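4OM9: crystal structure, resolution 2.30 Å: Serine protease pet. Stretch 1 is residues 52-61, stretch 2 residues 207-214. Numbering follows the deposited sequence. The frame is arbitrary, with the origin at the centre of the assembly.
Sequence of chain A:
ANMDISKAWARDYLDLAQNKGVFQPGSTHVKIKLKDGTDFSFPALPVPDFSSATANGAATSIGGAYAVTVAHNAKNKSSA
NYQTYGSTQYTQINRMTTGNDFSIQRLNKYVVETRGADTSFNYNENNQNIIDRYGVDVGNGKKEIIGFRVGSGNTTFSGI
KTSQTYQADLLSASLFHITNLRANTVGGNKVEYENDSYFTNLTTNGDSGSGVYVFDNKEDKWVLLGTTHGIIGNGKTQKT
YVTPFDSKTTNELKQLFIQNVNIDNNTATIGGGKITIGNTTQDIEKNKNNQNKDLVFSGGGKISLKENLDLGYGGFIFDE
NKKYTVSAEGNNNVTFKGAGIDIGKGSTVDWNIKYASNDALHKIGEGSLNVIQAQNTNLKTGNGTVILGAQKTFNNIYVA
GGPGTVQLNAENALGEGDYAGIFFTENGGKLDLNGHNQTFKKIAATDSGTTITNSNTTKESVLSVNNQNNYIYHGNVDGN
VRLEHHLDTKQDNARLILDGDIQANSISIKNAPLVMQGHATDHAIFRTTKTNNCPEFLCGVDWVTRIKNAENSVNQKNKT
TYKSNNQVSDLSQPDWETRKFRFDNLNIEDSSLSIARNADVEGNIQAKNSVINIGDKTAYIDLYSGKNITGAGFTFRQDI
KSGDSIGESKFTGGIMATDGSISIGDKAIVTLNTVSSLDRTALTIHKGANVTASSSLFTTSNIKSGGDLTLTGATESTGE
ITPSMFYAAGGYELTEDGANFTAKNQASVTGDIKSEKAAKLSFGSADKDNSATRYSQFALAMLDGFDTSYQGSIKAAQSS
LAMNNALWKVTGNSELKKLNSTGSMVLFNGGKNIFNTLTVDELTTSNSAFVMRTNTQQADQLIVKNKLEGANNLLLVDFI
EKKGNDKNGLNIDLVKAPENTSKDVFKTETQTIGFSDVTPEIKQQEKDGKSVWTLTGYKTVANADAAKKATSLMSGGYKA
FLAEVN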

# COMPACT_ATOMS: atom_id res chain seq x y z
N SER A 52 13.01 21.77 3.27
CA SER A 52 13.78 22.82 3.99
C SER A 52 13.25 24.24 3.72
O SER A 52 13.61 25.20 4.42
N ALA A 53 12.38 24.36 2.72
CA ALA A 53 11.74 25.64 2.41
C ALA A 53 10.75 26.05 3.50
O ALA A 53 10.03 25.21 4.04
N THR A 54 10.72 27.35 3.82
CA THR A 54 9.66 27.90 4.64
C THR A 54 8.31 27.71 3.95
O THR A 54 8.24 27.71 2.72
N ALA A 55 7.25 27.58 4.74
CA ALA A 55 5.88 27.50 4.24
C ALA A 55 5.60 28.55 3.17
O ALA A 55 4.97 28.26 2.16
N ASN A 56 6.09 29.77 3.38
CA ASN A 56 5.80 30.83 2.43
C ASN A 56 6.87 30.92 1.33
O ASN A 56 6.79 31.76 0.44
N GLY A 57 7.88 30.06 1.42
CA GLY A 57 8.91 29.99 0.40
C GLY A 57 10.03 31.02 0.45
O GLY A 57 11.04 30.84 -0.24
N ALA A 58 9.91 32.05 1.28
CA ALA A 58 10.86 33.15 1.17
C ALA A 58 12.20 32.86 1.86
O ALA A 58 13.16 33.62 1.70
N ALA A 59 12.30 31.76 2.59
CA ALA A 59 13.59 31.40 3.17
C ALA A 59 13.76 29.90 3.16
O ALA A 59 12.81 29.18 2.92
N THR A 60 14.97 29.45 3.45
CA THR A 60 15.33 28.04 3.46
C THR A 60 16.10 27.64 4.72
O THR A 60 17.17 28.21 4.99
N SER A 61 15.61 26.63 5.43
CA SER A 61 16.30 26.13 6.61
C SER A 61 17.63 25.50 6.24
O SER A 61 17.75 24.81 5.23
N ASP A 207 8.79 35.88 -4.58
CA ASP A 207 9.73 34.77 -4.65
C ASP A 207 11.14 35.17 -4.19
O ASP A 207 12.01 34.32 -4.01
N SER A 208 11.36 36.48 -4.05
CA SER A 208 12.68 36.97 -3.67
C SER A 208 13.07 36.34 -2.33
O SER A 208 12.25 36.28 -1.41
N GLY A 209 14.28 35.82 -2.25
CA GLY A 209 14.73 35.14 -1.05
C GLY A 209 14.64 33.61 -1.09
O GLY A 209 15.30 32.93 -0.29
N SER A 210 13.83 33.06 -2.02
CA SER A 210 13.56 31.61 -2.03
C SER A 210 14.82 30.86 -2.45
O SER A 210 15.66 31.41 -3.15
N GLY A 211 14.96 29.62 -2.00
CA GLY A 211 16.16 28.85 -2.24
C GLY A 211 16.24 28.23 -3.64
O GLY A 211 15.23 27.82 -4.22
N VAL A 212 17.45 28.19 -4.17
CA VAL A 212 17.73 27.71 -5.51
C VAL A 212 18.61 26.47 -5.37
O VAL A 212 19.61 26.50 -4.64
N TYR A 213 18.24 25.39 -6.04
CA TYR A 213 18.91 24.11 -5.81
C TYR A 213 19.64 23.61 -7.03
O TYR A 213 19.25 23.85 -8.17
N VAL A 214 20.69 22.84 -6.79
CA VAL A 214 21.53 22.40 -7.87
C VAL A 214 22.12 21.06 -7.43
O VAL A 214 22.22 20.81 -6.24

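The two stretches of this serine protease bury a modest 270 Å² between them, and no clear direct hydrogen bond joins them. Packing and ordered water hold them together instead.

The side chains whose CA-to-CB bonds point toward the opposing stretch are Ser 52, Thr 60 and Tyr 213. Tyr 213, in the m rotamer with chi2 at 83°, carries its phenol across the gap, and its OH lies 3.5 Å from Thr 60 CG2 and 4.2 Å from Ser 52 CB. Thr 60 is also m; its OG1 approaches Gly 211 CA to 3.5 Å. The absence of a side chain at Gly 211 matters here, because an ideal CB would lie only 2.4 Å from Thr 60 OG1.

A second cluster forms where Ala 58 faces Ser 210, their CA atoms 4.5 Å apart. The Ala 58 methyl points sideways, with CB 4.1 Å from Ser 208 O. Ser 210, also sideways, brings its CB to 3.0 Å from Gly 57 O, and the same carbonyl receives a CA-H...O contact from Ser 210 CA at 3.2 Å. Between Ala 58 O and Gly 209 O, 3.0 Å apart, no hydrogen bond is possible, since both are acceptors. Gly 209 allows this close approach: a CB there would come within 2.7 Å of Ala 58 O, and the backbone angles of the residue themselves call for glycine.

Polar side chains also brace each stretch internally. Ser 210, in the p rotamer, donates from OG to Asp 207 O at 2.6 Å, closing the type II turn alongside the backbone bond from Ser 210 N to Asp 207 O (3.0 Å). In stretch 1, Thr 54 and Asn 56, both p, do not reach the other stretch but shape the loop that does: Ala 59 N donates to Thr 54 OG1 at 3.1 Å, and Ala 58 N to Asn 56 OD1 at 2.9 Å.

Three waters supply the polar links across the gap. Water 1 accepts from Ser 52 N at 2.9 Å and hydrogen-bonds to Tyr 213 OH at 2.8 Å. Water 3 joins Thr 60 OG1, at 2.7 Å, to the same Tyr 213 OH, at 2.5 Å, so the phenol hydroxyl is bound by two waters. Water 2 serves the backbone, accepting from Gly 211 N at 2.9 Å and lying within donating distance of Gly 57 O, also at 2.9 Å; it sits 2.8 Å from Thr 60 OG1.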

# COMPACT_ATOMS: atom_id res chain seq x y z
CB SER A 52 15.25 22.74 3.62
OG SER A 52 15.75 21.43 3.83
CB ALA A 53 11.03 25.57 1.03
CB THR A 54 9.86 29.40 4.89
OG1 THR A 54 9.91 30.09 3.63
CG2 THR A 54 11.18 29.68 5.68
CB ALA A 55 4.91 27.66 5.37
CB ASN A 56 5.65 32.17 3.16
CG ASN A 56 6.97 32.78 3.54
OD1 ASN A 56 8.03 32.14 3.44
ND2 ASN A 56 6.92 34.03 4.01
CB ALA A 58 10.25 34.42 1.71
CB ALA A 59 13.73 31.97 4.63
CB THR A 60 16.19 27.69 2.25
OG1 THR A 60 15.48 28.05 1.06
CG2 THR A 60 16.51 26.21 2.24
CB SER A 61 15.45 25.09 7.37
OG SER A 61 16.27 24.36 8.27
CB ASP A 207 9.82 34.22 -6.08
CG ASP A 207 8.60 33.43 -6.48
OD1 ASP A 207 8.07 32.64 -5.63
OD2 ASP A 207 8.16 33.59 -7.65
CB SER A 208 12.67 38.50 -3.59
OG SER A 208 13.83 39.00 -2.94
CB SER A 210 12.37 31.27 -2.95
OG SER A 210 12.54 31.74 -4.29
CB VAL A 212 18.43 28.81 -6.36
CG1 VAL A 212 18.88 28.26 -7.70
CG2 VAL A 212 17.51 30.03 -6.53
CB TYR A 213 17.92 23.03 -5.35
CG TYR A 213 17.28 23.29 -4.01
CD1 TYR A 213 16.17 24.13 -3.90
CD2 TYR A 213 17.76 22.69 -2.85
CE1 TYR A 213 15.58 24.38 -2.68
CE2 TYR A 213 17.17 22.93 -1.61
CZ TYR A 213 16.08 23.78 -1.54
OH TYR A 213 15.47 24.06 -0.35
CB VAL A 214 22.55 23.52 -8.19
CG1 VAL A 214 23.96 23.06 -8.08
CG2 VAL A 214 22.23 24.17 -9.52
O HOH W 1 14.56 21.66 0.87
O HOH W 2 12.99 28.75 -0.10
O HOH W 3 14.11 26.18 -0.28